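Kcn28 (PDB 6J31) is a GT-B-fold protein with two domains, each built on a parallel sheet, and with a C-terminal domain of the erythromycin biosynthesis protein CIII-like family. Local coordinates at residues 5-11 against 33-39; 25-29 against 49-53; 96-101 against 119-123; 180-185 against 203-207; 188-193 against 305-309. One frame throughout, in Å; residues are numbered along the deposited sequence.

Contact 1 (5-11 against 33-39); sequences GHIAMVS and HRVTYAN
Two groups grip the hydroxyl of Thr36: NE2 of His6, 2.7 Å from Thr36 OG1, and the phenol of Tyr96 at the end of helix 74-96. The His6 bond is nearly straight and lies in the plane of the imidazole. A first torsion of 57° places OG1 between the backbone N and the carbonyl carbon, on the face it shares with His6. One face of the same imidazole carries the guanidinium of Arg34, tilted by 26°, with its NH1 3.5 Å from His6 ND1. A flat, cationic side chain suits this place, since it can stack on the ring while NH2 makes a salt bridge to Asp99.

The opposite face is more apolar. CG of Met9 sits over the middle of the Tyr37 ring, 3.7 Å from its centroid, and SD follows at 5.2 Å from that centroid in a Met-aromatic contact. The ring edge meets Ser11, whose CB is 3.4 Å from Tyr37 OH; this phenol oxygen is buried and has no polar partner in the model. Just before strand 34-39, Ile7 CD1 lies over one face of the His33 imidazole.

Six backbone bonds, from Arg34 N to Gly5 O through Ser11 N to Ala38 O, keep the strands in parallel register. With helix 22-30 as the crossover packing on Met9 and Val35, they form the first beta-alpha-beta unit of a Rossmann-like domain.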
# COMPACT_ATOMS: atom_id res chain seq x y z
N GLY A 5 17.88 8.52 21.36
CA GLY A 5 17.27 7.21 21.34
C GLY A 5 17.40 6.51 19.99
O GLY A 5 17.57 7.13 18.94
N HIS A 6 17.30 5.19 20.04
CA HIS A 6 17.48 4.34 18.88
C HIS A 6 16.13 3.77 18.47
O HIS A 6 15.49 3.04 19.24
CB HIS A 6 18.48 3.23 19.19
CG HIS A 6 18.66 2.24 18.08
ND1 HIS A 6 19.24 1.01 18.27
CD2 HIS A 6 18.33 2.30 16.76
CE1 HIS A 6 19.26 0.35 17.13
NE2 HIS A 6 18.71 1.11 16.20
N ILE A 7 15.69 4.11 17.26
CA ILE A 7 14.45 3.60 16.67
C ILE A 7 14.82 2.63 15.56
O ILE A 7 15.59 2.99 14.66
CB ILE A 7 13.58 4.74 16.12
CG1 ILE A 7 13.11 5.67 17.24
CG2 ILE A 7 12.39 4.18 15.35
CD1 ILE A 7 12.48 6.94 16.75
N ALA A 8 14.27 1.42 15.61
CA ALA A 8 14.53 0.40 14.60
C ALA A 8 13.28 0.17 13.77
O ALA A 8 12.25 -0.26 14.30
CB ALA A 8 14.99 -0.91 15.24
N MET A 9 13.38 0.44 12.48
CA MET A 9 12.32 0.18 11.51
C MET A 9 12.65 -1.12 10.78
O MET A 9 13.81 -1.38 10.45
CB MET A 9 12.20 1.34 10.53
CG MET A 9 11.22 1.12 9.38
SD MET A 9 9.51 0.93 9.91
CE MET A 9 8.71 0.57 8.35
N VAL A 10 11.63 -1.96 10.58
CA VAL A 10 11.78 -3.22 9.86
C VAL A 10 10.66 -3.30 8.82
O VAL A 10 9.50 -3.05 9.14
CB VAL A 10 11.72 -4.44 10.80
CG1 VAL A 10 12.10 -5.71 10.04
CG2 VAL A 10 12.63 -4.24 12.02
N SER A 11 11.02 -3.65 7.59
CA SER A 11 10.03 -3.84 6.55
C SER A 11 10.51 -4.93 5.61
O SER A 11 11.47 -5.65 5.90
CB SER A 11 9.72 -2.54 5.80
OG SER A 11 8.57 -2.72 4.97
N HIS A 33 16.95 11.55 16.01
CA HIS A 33 17.03 10.19 16.52
C HIS A 33 17.97 9.34 15.67
O HIS A 33 18.17 9.59 14.47
CB HIS A 33 15.65 9.53 16.53
CG HIS A 33 14.66 10.23 17.40
ND1 HIS A 33 14.80 10.31 18.77
CD2 HIS A 33 13.50 10.86 17.11
CE1 HIS A 33 13.77 10.97 19.28
NE2 HIS A 33 12.97 11.31 18.29
N ARG A 34 18.50 8.30 16.28
CA ARG A 34 19.24 7.28 15.55
C ARG A 34 18.24 6.24 15.06
O ARG A 34 17.65 5.52 15.87
CB ARG A 34 20.32 6.64 16.40
CG ARG A 34 21.05 5.54 15.64
CD ARG A 34 21.82 4.61 16.55
NE ARG A 34 22.44 3.53 15.78
CZ ARG A 34 22.73 2.34 16.28
NH1 ARG A 34 22.49 2.09 17.56
NH2 ARG A 34 23.28 1.41 15.52
N VAL A 35 18.05 6.17 13.75
CA VAL A 35 17.09 5.26 13.13
C VAL A 35 17.85 4.22 12.33
O VAL A 35 18.65 4.57 11.45
CB VAL A 35 16.09 6.02 12.25
CG1 VAL A 35 15.03 5.06 11.71
CG2 VAL A 35 15.44 7.14 13.04
N THR A 36 17.63 2.95 12.65
CA THR A 36 18.12 1.85 11.83
C THR A 36 16.94 1.25 11.08
O THR A 36 15.81 1.23 11.60
CB THR A 36 18.83 0.78 12.67
OG1 THR A 36 17.95 0.29 13.69
CG2 THR A 36 20.08 1.37 13.31
N TYR A 37 17.19 0.81 9.86
CA TYR A 37 16.13 0.30 8.98
C TYR A 37 16.57 -1.05 8.44
O TYR A 37 17.49 -1.13 7.61
CB TYR A 37 15.85 1.30 7.85
CG TYR A 37 14.57 1.07 7.08
CD1 TYR A 37 13.97 -0.18 7.03
CD2 TYR A 37 13.96 2.12 6.41
CE1 TYR A 37 12.80 -0.38 6.32
CE2 TYR A 37 12.79 1.92 5.70
CZ TYR A 37 12.22 0.67 5.66
OH TYR A 37 11.05 0.48 4.96
N ALA A 38 15.92 -2.11 8.90
CA ALA A 38 16.22 -3.47 8.47
C ALA A 38 15.36 -3.82 7.27
O ALA A 38 14.12 -3.75 7.34
CB ALA A 38 15.99 -4.46 9.61
N ASN A 39 16.00 -4.18 6.17
CA ASN A 39 15.28 -4.60 4.97
C ASN A 39 16.24 -5.33 4.05
O ASN A 39 17.46 -5.33 4.26
CB ASN A 39 14.64 -3.40 4.27
CG ASN A 39 13.35 -3.77 3.57
OD1 ASN A 39 13.19 -4.89 3.08
ND2 ASN A 39 12.40 -2.84 3.56

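Contact 2 (25-29 against 49-53); sequences IRELV and ETGAE
Arg26 and Glu49 meet with their flat groups turned 54° apart, so the guanidinium does not pair with the carboxylate as two parallel forks. Both of its terminal nitrogens instead converge on one oxygen. NH2 of Arg26 reaches the syn lone pair of Glu49 OE1 at 2.8 Å, while NH1 meets this OE1 at 3.2 Å from above the carboxylate plane. NH1 also donates to the backbone O of Glu49, 3.1 Å away. A bend at the third torsion of Arg26 (-55°) turns the group toward its partner, and NE is left to a salt bridge with Glu23. Long, charged residues suit this solvent-facing margin, where Glu49 is exposed.

Deeper in, small and branched side chains take over. The methyl CG2 of Ile25 presses on CG2 of Thr50 at a tight 3.5 Å and touches Ala52 CB at 3.8 Å. The segment 49-53 carries the chain from helix 44-49 to the edge strand 53-56 of the Rossmann-like sheet, beside helix 22-30, and Ile25, Val29 and Ala52 all pack on Val35 of strand 34-39. Gly51 makes the turn after the helix with a positive phi that favours glycine. Its carbonyl O lies 4.0 Å from CG2 of Val29, a beta-branched residue whose CB points toward the turn.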
# COMPACT_ATOMS: atom_id res chain seq x y z
N ILE A 25 10.08 7.93 8.31
CA ILE A 25 11.45 7.64 8.75
C ILE A 25 12.33 8.87 8.59
O ILE A 25 13.14 9.19 9.47
CB ILE A 25 12.03 6.44 7.98
CG1 ILE A 25 11.09 5.23 8.07
CG2 ILE A 25 13.40 6.09 8.53
CD1 ILE A 25 10.89 4.73 9.48
N ARG A 26 12.17 9.58 7.48
CA ARG A 26 12.93 10.81 7.26
C ARG A 26 12.66 11.83 8.35
O ARG A 26 13.58 12.51 8.82
CB ARG A 26 12.58 11.39 5.89
CG ARG A 26 13.58 12.39 5.37
CD ARG A 26 13.01 13.20 4.22
NE ARG A 26 12.53 12.33 3.14
CZ ARG A 26 13.32 11.63 2.33
NH1 ARG A 26 14.63 11.67 2.48
NH2 ARG A 26 12.78 10.88 1.38
N GLU A 27 11.39 11.95 8.78
CA GLU A 27 11.05 12.88 9.85
C GLU A 27 11.68 12.47 11.17
O GLU A 27 12.17 13.33 11.92
CB GLU A 27 9.53 12.99 9.99
CG GLU A 27 9.08 13.79 11.21
CD GLU A 27 9.49 15.26 11.15
OE1 GLU A 27 9.73 15.77 10.04
OE2 GLU A 27 9.58 15.88 12.23
N LEU A 28 11.67 11.17 11.49
CA LEU A 28 12.28 10.71 12.73
C LEU A 28 13.78 10.97 12.73
O LEU A 28 14.36 11.36 13.75
CB LEU A 28 11.99 9.23 12.94
CG LEU A 28 10.51 8.89 13.17
CD1 LEU A 28 10.28 7.39 13.12
CD2 LEU A 28 10.03 9.46 14.51
N VAL A 29 14.42 10.79 11.57
CA VAL A 29 15.85 11.10 11.46
C VAL A 29 16.07 12.60 11.64
O VAL A 29 16.97 13.02 12.36
CB VAL A 29 16.39 10.61 10.10
CG1 VAL A 29 17.76 11.21 9.83
CG2 VAL A 29 16.43 9.10 10.06
N GLU A 49 18.09 6.38 1.12
CA GLU A 49 17.65 7.73 0.78
C GLU A 49 16.87 8.35 1.94
O GLU A 49 16.89 9.58 2.12
CB GLU A 49 16.79 7.69 -0.49
CG GLU A 49 16.84 8.98 -1.30
CD GLU A 49 15.99 10.09 -0.73
OE1 GLU A 49 14.92 9.79 -0.15
OE2 GLU A 49 16.40 11.27 -0.85
N THR A 50 16.22 7.52 2.75
CA THR A 50 15.50 7.99 3.93
C THR A 50 16.43 8.59 4.99
O THR A 50 15.97 9.33 5.86
CB THR A 50 14.68 6.81 4.49
OG1 THR A 50 13.39 7.27 4.90
CG2 THR A 50 15.36 6.18 5.66
N GLY A 51 17.73 8.27 4.94
CA GLY A 51 18.66 8.73 5.95
C GLY A 51 18.85 7.78 7.11
O GLY A 51 19.70 8.04 7.97
N ALA A 52 18.09 6.69 7.16
CA ALA A 52 18.27 5.74 8.24
C ALA A 52 19.43 4.80 7.91
O ALA A 52 19.86 4.65 6.76
CB ALA A 52 17.00 4.93 8.48
N GLU A 53 19.93 4.15 8.96
CA GLU A 53 21.02 3.20 8.84
C GLU A 53 20.47 1.88 8.31
O GLU A 53 19.63 1.25 8.95
CB GLU A 53 21.66 3.03 10.22
CG GLU A 53 23.10 2.60 10.27
CD GLU A 53 23.61 2.58 11.71
OE1 GLU A 53 23.37 3.56 12.44
OE2 GLU A 53 24.24 1.57 12.10

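Contact 3 (96-101 against 119-123)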
# COMPACT_ATOMS: atom_id res chain seq x y z
N TYR A 96 20.65 -7.05 16.03
CA TYR A 96 20.31 -6.14 17.11
C TYR A 96 20.68 -6.65 18.50
O TYR A 96 20.43 -5.95 19.48
CB TYR A 96 18.81 -5.81 17.08
CG TYR A 96 18.42 -4.87 15.96
CD1 TYR A 96 18.70 -3.51 16.04
CD2 TYR A 96 17.79 -5.34 14.82
CE1 TYR A 96 18.34 -2.64 15.03
CE2 TYR A 96 17.43 -4.49 13.80
CZ TYR A 96 17.71 -3.14 13.91
OH TYR A 96 17.35 -2.28 12.89
N GLU A 97 21.29 -7.84 18.60
CA GLU A 97 21.55 -8.45 19.90
C GLU A 97 22.34 -7.54 20.82
O GLU A 97 22.03 -7.40 22.01
CB GLU A 97 22.30 -9.77 19.71
CG GLU A 97 22.74 -10.43 21.01
CD GLU A 97 21.59 -10.96 21.83
OE1 GLU A 97 20.75 -11.69 21.26
OE2 GLU A 97 21.53 -10.66 23.04
N GLU A 98 23.37 -6.90 20.28
CA GLU A 98 24.27 -6.05 21.04
C GLU A 98 23.97 -4.57 20.83
O GLU A 98 24.72 -3.72 21.32
CB GLU A 98 25.71 -6.34 20.60
CG GLU A 98 26.11 -7.82 20.66
CD GLU A 98 26.84 -8.22 21.92
OE1 GLU A 98 26.18 -8.64 22.90
OE2 GLU A 98 28.08 -8.14 21.93
N ASP A 99 22.92 -4.25 20.08
CA ASP A 99 22.56 -2.87 19.73
C ASP A 99 21.05 -2.71 19.80
O ASP A 99 20.40 -2.26 18.85
CB ASP A 99 23.09 -2.53 18.34
CG ASP A 99 23.29 -1.04 18.14
OD1 ASP A 99 23.13 -0.28 19.11
OD2 ASP A 99 23.60 -0.64 17.00
N ARG A 100 20.46 -3.08 20.93
CA ARG A 100 19.01 -3.17 21.01
C ARG A 100 18.36 -1.79 20.95
O ARG A 100 18.83 -0.85 21.62
CB ARG A 100 18.60 -3.90 22.28
CG ARG A 100 19.17 -5.30 22.36
CD ARG A 100 18.67 -6.04 23.57
NE ARG A 100 19.17 -7.41 23.61
CZ ARG A 100 18.75 -8.32 24.47
NH1 ARG A 100 17.80 -8.02 25.35
NH2 ARG A 100 19.26 -9.55 24.44
N PRO A 101 17.29 -1.63 20.19
CA PRO A 101 16.67 -0.31 20.04
C PRO A 101 15.70 -0.02 21.18
O PRO A 101 15.32 -0.89 21.96
CB PRO A 101 15.93 -0.43 18.71
CG PRO A 101 15.50 -1.87 18.68
CD PRO A 101 16.63 -2.64 19.35
N ASN A 119 10.53 -10.77 23.08
CA ASN A 119 11.63 -11.46 23.75
C ASN A 119 12.44 -10.51 24.63
O ASN A 119 12.86 -10.87 25.73
CB ASN A 119 12.54 -12.14 22.73
CG ASN A 119 11.91 -13.36 22.06
OD1 ASN A 119 10.95 -13.93 22.56
ND2 ASN A 119 12.48 -13.77 20.93
N TRP A 120 12.68 -9.29 24.14
CA TRP A 120 13.58 -8.35 24.79
C TRP A 120 12.87 -7.30 25.63
O TRP A 120 13.53 -6.40 26.15
CB TRP A 120 14.46 -7.66 23.75
CG TRP A 120 15.42 -8.56 23.05
CD1 TRP A 120 15.79 -9.82 23.43
CD2 TRP A 120 16.19 -8.25 21.88
NE1 TRP A 120 16.72 -10.32 22.55
CE2 TRP A 120 16.98 -9.37 21.60
CE3 TRP A 120 16.27 -7.13 21.05
CZ2 TRP A 120 17.85 -9.41 20.51
CZ3 TRP A 120 17.13 -7.17 19.97
CH2 TRP A 120 17.91 -8.30 19.71
N GLY A 121 11.56 -7.41 25.79
CA GLY A 121 10.81 -6.43 26.55
C GLY A 121 10.91 -5.03 25.99
O GLY A 121 11.00 -4.05 26.75
N ILE A 122 10.88 -4.90 24.66
CA ILE A 122 10.98 -3.61 23.99
C ILE A 122 9.61 -3.33 23.38
O ILE A 122 8.98 -4.25 22.83
CB ILE A 122 12.10 -3.63 22.94
CG1 ILE A 122 13.43 -4.01 23.58
CG2 ILE A 122 12.25 -2.27 22.26
CD1 ILE A 122 14.57 -4.13 22.60
N PRO A 123 9.09 -2.10 23.47
CA PRO A 123 7.82 -1.79 22.82
C PRO A 123 7.94 -1.83 21.30
O PRO A 123 9.00 -1.54 20.74
CB PRO A 123 7.49 -0.37 23.32
CG PRO A 123 8.77 0.18 23.85
CD PRO A 123 9.61 -0.98 24.28
O HOH W 1 18.56 -12.64 22.07
O HOH W 2 16.38 -5.95 25.98
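Trp120, in the last turn of helix 112-120, spreads its indole beneath Arg100. The guanidinium lies almost parallel to it, 7° between the planes, and CZ of Arg100 stands 3.3 Å above the centroid of the five-membered ring, a close cation-pi stack. With CG anti to the carbonyl carbon (chi1 -59°) and the chain extended to NE, Arg100 is laid along the indole, its CD 3.9 Å from the centroid of the six-membered ring. The indole's far edge meets the 96-99 turn, CZ3 of Trp120 lying 3.6 Å from Tyr96 CB. Glu97 fixes the rotation of the guanidinium by a side-on grip: NH2 of Arg100 forms a salt bridge with Glu97 OE2 at 2.9 Å, and NE donates to the carbonyl O of Glu97. One water accepts from Trp120 NE1 and donates to Glu97 OE1; another joins Arg100 NH1 to the carbonyl O of Trp120. Tryptophan suits the site because it offers a broad face to the cation and an N-H at its rim.

Gly121 then closes the helix in a Schellman motif, with the positive phi that glycine takes easily. Ile122 points its CB at the 96-101 loop, and its branched apolar chain suits the site, CD1 lying 4.0 Å from Arg100 CB and CG2 3.4 Å from the carbonyl O of Pro101.

The contact ties the loop between helix 74-96 and strand 103-107 to the turn joining helix 112-120 to strand 124-128; Pro101 packs on His6 and Ala8 of strand 6-10, and the backbone of Pro123 bonds to Phe104.

Contact 4 (180-185 against 203-207)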
# COMPACT_ATOMS: atom_id res chain seq x y z
N ASN A 180 -1.96 -9.57 13.01
CA ASN A 180 -3.15 -8.78 12.72
C ASN A 180 -3.80 -8.14 13.95
O ASN A 180 -4.76 -7.38 13.80
CB ASN A 180 -4.19 -9.62 11.96
CG ASN A 180 -3.80 -9.83 10.51
OD1 ASN A 180 -3.14 -8.99 9.91
ND2 ASN A 180 -4.23 -10.95 9.94
N LEU A 181 -3.29 -8.40 15.16
CA LEU A 181 -3.71 -7.70 16.37
C LEU A 181 -2.47 -7.13 17.06
O LEU A 181 -2.09 -7.58 18.15
CB LEU A 181 -4.48 -8.63 17.31
CG LEU A 181 -5.13 -7.98 18.53
CD1 LEU A 181 -6.38 -7.22 18.13
CD2 LEU A 181 -5.42 -9.02 19.62
N PRO A 182 -1.84 -6.12 16.47
CA PRO A 182 -0.62 -5.56 17.06
C PRO A 182 -0.90 -4.86 18.38
O PRO A 182 -2.02 -4.48 18.69
CB PRO A 182 -0.14 -4.56 16.00
CG PRO A 182 -1.39 -4.16 15.29
CD PRO A 182 -2.23 -5.40 15.24
N GLU A 183 0.16 -4.71 19.18
CA GLU A 183 0.04 -3.96 20.43
C GLU A 183 -0.32 -2.51 20.16
O GLU A 183 -1.19 -1.93 20.82
CB GLU A 183 1.34 -4.05 21.22
CG GLU A 183 1.30 -3.37 22.58
CD GLU A 183 0.78 -4.27 23.69
OE1 GLU A 183 1.27 -5.42 23.78
OE2 GLU A 183 -0.09 -3.84 24.47
N ARG A 184 0.37 -1.89 19.20
CA ARG A 184 0.08 -0.54 18.76
C ARG A 184 0.25 -0.51 17.25
O ARG A 184 1.12 -1.20 16.71
CB ARG A 184 1.02 0.49 19.42
CG ARG A 184 0.75 0.70 20.89
CD ARG A 184 1.89 1.44 21.58
NE ARG A 184 1.74 1.41 23.04
CZ ARG A 184 0.87 2.15 23.71
NH1 ARG A 184 0.07 2.99 23.06
NH2 ARG A 184 0.79 2.06 25.03
N SER A 185 -0.57 0.27 16.57
CA SER A 185 -0.50 0.29 15.12
C SER A 185 -0.76 1.69 14.60
O SER A 185 -1.71 2.36 15.03
CB SER A 185 -1.48 -0.70 14.51
OG SER A 185 -1.51 -0.57 13.10
N LYS A 203 -8.09 2.58 20.41
CA LYS A 203 -7.11 2.51 21.49
C LYS A 203 -5.85 1.81 21.01
O LYS A 203 -4.75 2.11 21.49
CB LYS A 203 -7.70 1.76 22.67
CG LYS A 203 -8.67 2.55 23.53
CD LYS A 203 -9.05 1.72 24.74
CE LYS A 203 -9.66 0.41 24.28
NZ LYS A 203 -9.88 -0.54 25.40
N ARG A 204 -6.00 0.89 20.07
CA ARG A 204 -4.93 0.07 19.51
C ARG A 204 -4.45 0.56 18.15
O ARG A 204 -3.24 0.61 17.91
CB ARG A 204 -5.41 -1.38 19.41
CG ARG A 204 -4.37 -2.36 18.96
CD ARG A 204 -4.98 -3.75 18.80
NE ARG A 204 -5.54 -4.24 20.05
CZ ARG A 204 -4.85 -4.93 20.96
NH1 ARG A 204 -3.56 -5.19 20.75
NH2 ARG A 204 -5.43 -5.34 22.07
N PHE A 205 -5.37 0.92 17.25
CA PHE A 205 -5.04 1.36 15.90
C PHE A 205 -5.27 2.86 15.80
O PHE A 205 -6.31 3.36 16.25
CB PHE A 205 -5.90 0.64 14.86
CG PHE A 205 -5.72 -0.86 14.82
CD1 PHE A 205 -4.77 -1.44 13.98
CD2 PHE A 205 -6.52 -1.69 15.59
CE1 PHE A 205 -4.61 -2.81 13.94
CE2 PHE A 205 -6.36 -3.07 15.54
CZ PHE A 205 -5.41 -3.63 14.72
N THR A 206 -4.32 3.59 15.22
CA THR A 206 -4.47 5.02 14.97
C THR A 206 -4.49 5.26 13.46
O THR A 206 -3.54 4.89 12.76
CB THR A 206 -3.35 5.82 15.62
OG1 THR A 206 -3.41 5.68 17.04
CG2 THR A 206 -3.49 7.30 15.26
N PHE A 207 -5.55 5.90 12.98
CA PHE A 207 -5.65 6.25 11.56
C PHE A 207 -4.84 7.52 11.33
O PHE A 207 -5.21 8.60 11.80
CB PHE A 207 -7.10 6.41 11.14
CG PHE A 207 -7.89 5.13 11.20
CD1 PHE A 207 -7.61 4.10 10.33
CD2 PHE A 207 -8.91 4.96 12.13
CE1 PHE A 207 -8.32 2.92 10.38
CE2 PHE A 207 -9.63 3.79 12.18
CZ PHE A 207 -9.33 2.76 11.30
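Arg204 contributes the largest buried surface here, and its side chain folds over the loop at 181-183. Its NH1 donates to the carbonyl O of Pro182 at 2.7 Å. The bond is nearly straight at the nitrogen and the oxygen lies in the guanidinium plane, yet the nitrogen stands well above the plane of the carbonyl (42°). Leucine suits the place beside it, because an apolar branch can cover a face of the guanidinium without competing for its N-H groups: CD1 of Leu181 is 3.6 Å from Arg204 NE. A bend at the third torsion of the arginine (-60°) carries the group across to both partners.

Ser185 and Phe205 form a parallel bridge, the start of the pairing between strands 185-187 and 205-207 at one edge of the Rossmann-like sheet. Ser185 N donates to Arg204 O at 3.0 Å, and Thr206 N returns a bond to Ser185 O at 2.9 Å. On the side chains' shared face a small residue is well placed, since CB of Ser185 comes within 3.4 Å of Phe205 CD1; its hydroxyl turns to Gln126. Phe205 CZ lies 3.7 Å from Pro182 CD, and the two apolar side chains cross at about a right angle.

Contact 5 (188-193 against 305-309)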
# COMPACT_ATOMS: atom_id res chain seq x y z
N LEU A 188 -1.68 3.83 8.00
CA LEU A 188 -1.32 4.94 7.12
C LEU A 188 -2.38 5.20 6.07
O LEU A 188 -2.07 5.47 4.91
CB LEU A 188 0.03 4.63 6.48
CG LEU A 188 1.22 4.64 7.44
CD1 LEU A 188 2.55 4.83 6.71
CD2 LEU A 188 1.04 5.69 8.54
N VAL A 189 -3.66 5.11 6.45
CA VAL A 189 -4.78 5.45 5.57
C VAL A 189 -5.76 6.28 6.38
O VAL A 189 -5.79 6.22 7.61
CB VAL A 189 -5.46 4.18 5.00
CG1 VAL A 189 -4.45 3.23 4.38
CG2 VAL A 189 -6.27 3.47 6.06
N PRO A 190 -6.57 7.11 5.71
CA PRO A 190 -7.64 7.82 6.42
C PRO A 190 -8.75 6.85 6.81
O PRO A 190 -8.90 5.77 6.23
CB PRO A 190 -8.14 8.84 5.39
CG PRO A 190 -7.76 8.25 4.07
CD PRO A 190 -6.48 7.50 4.29
N ARG A 191 -9.53 7.25 7.81
CA ARG A 191 -10.59 6.37 8.29
C ARG A 191 -11.62 6.08 7.20
O ARG A 191 -12.22 5.00 7.19
CB ARG A 191 -11.26 6.96 9.55
CG ARG A 191 -12.35 8.00 9.29
CD ARG A 191 -13.07 8.49 10.56
NE ARG A 191 -12.17 8.82 11.67
CZ ARG A 191 -11.89 8.00 12.68
NH1 ARG A 191 -12.43 6.79 12.74
NH2 ARG A 191 -11.05 8.39 13.63
N PHE A 192 -11.83 7.01 6.27
CA PHE A 192 -12.81 6.77 5.22
C PHE A 192 -12.33 5.77 4.17
O PHE A 192 -13.12 5.41 3.28
CB PHE A 192 -13.25 8.08 4.55
CG PHE A 192 -12.15 8.84 3.85
CD1 PHE A 192 -11.67 8.43 2.62
CD2 PHE A 192 -11.64 10.00 4.41
CE1 PHE A 192 -10.68 9.13 1.97
CE2 PHE A 192 -10.64 10.71 3.76
CZ PHE A 192 -10.16 10.28 2.54
N LEU A 193 -11.07 5.33 4.22
CA LEU A 193 -10.57 4.25 3.38
C LEU A 193 -10.42 2.94 4.14
O LEU A 193 -9.89 1.97 3.58
CB LEU A 193 -9.23 4.63 2.74
CG LEU A 193 -9.27 5.73 1.67
CD1 LEU A 193 -7.91 5.91 1.00
CD2 LEU A 193 -10.36 5.44 0.64
N MET A 305 -3.89 0.89 -2.77
CA MET A 305 -3.98 1.97 -1.79
C MET A 305 -3.10 3.15 -2.18
O MET A 305 -3.44 4.31 -1.91
CB MET A 305 -3.62 1.45 -0.40
CG MET A 305 -3.88 2.43 0.73
SD MET A 305 -5.59 3.04 0.79
CE MET A 305 -6.45 1.60 1.42
N GLY A 306 -1.94 2.88 -2.78
CA GLY A 306 -1.06 3.96 -3.19
C GLY A 306 -1.67 4.84 -4.27
O GLY A 306 -1.66 6.07 -4.17
N GLY A 307 -2.22 4.21 -5.31
CA GLY A 307 -2.85 4.98 -6.37
C GLY A 307 -4.08 5.74 -5.90
O GLY A 307 -4.29 6.89 -6.28
N ILE A 308 -4.91 5.10 -5.07
CA ILE A 308 -6.14 5.74 -4.61
C ILE A 308 -5.84 6.97 -3.78
O ILE A 308 -6.46 8.03 -3.94
CB ILE A 308 -7.01 4.73 -3.85
CG1 ILE A 308 -7.79 3.87 -4.83
CG2 ILE A 308 -7.94 5.44 -2.87
CD1 ILE A 308 -8.54 2.76 -4.18
N GLN A 309 -4.87 6.86 -2.86
CA GLN A 309 -4.49 8.01 -2.06
C GLN A 309 -3.85 9.10 -2.90
O GLN A 309 -3.97 10.29 -2.59
CB GLN A 309 -3.57 7.57 -0.92
CG GLN A 309 -4.26 6.67 0.09
CD GLN A 309 -3.48 6.55 1.38
OE1 GLN A 309 -3.22 5.44 1.86
NE2 GLN A 309 -3.12 7.68 1.95
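Leu193 and Met305 meet where the two domains of the GT-B fold come together: the loop that leaves strand 185-187 of the N-terminal sheet packs against the first turn of helix 305-314 in the C-terminal domain. The main bump is the methyl CD1 of Leu193. It enters a shallow hollow on the helix surface walled by Met305, Ile308 and Gln309, residues that lie on neighbouring turns of one helical face, and stands 3.7 Å from Met305 SD, 3.9 Å from Ile308 CG2 and 3.8 Å from Gln309 CG. A short 3-10 turn, with Leu193 N bonded to Pro190 O at 3.0 Å, brings the leucine round to the helix.

The helix answers with a bump of its own. Met305 is bent at both its second and third torsions (55° and 74°), which folds its thioether into the groove between Val189 and Leu193. The flexible, unbranched methionine can bend to follow the groove, and the beta-branched valine lines it. Met305 also touches Thr130, which belongs to the pocket of (2E,2'E)-3,3'-(1,2-phenylene)di(prop-2-enoic acid). In the groove itself, CG1 of Val189 lies 3.8 Å from Met305 SD and 3.9 Å from Met305 CE.

Contacts 1 to 4 lie in the N-terminal domain. The centres of contacts 1 and 2 are about 8 Å apart, and their segments interleave along the chain: backbone bonds from strand 34-39 to Glu53 continue the sheet toward its edge strand. Contact 3 follows in sequence, its centre about 12 Å from that of contact 1, and touches His6 through Asp99 and Pro101. Contact 4 pairs the strands at the opposite edge of this sheet, about 19 Å from contact 1 between centres. Contact 5 interleaves with contact 4, Phe207 packing on Val189, and alone reaches the C-terminal domain, so the chain runs from that sheet edge to the domain interface.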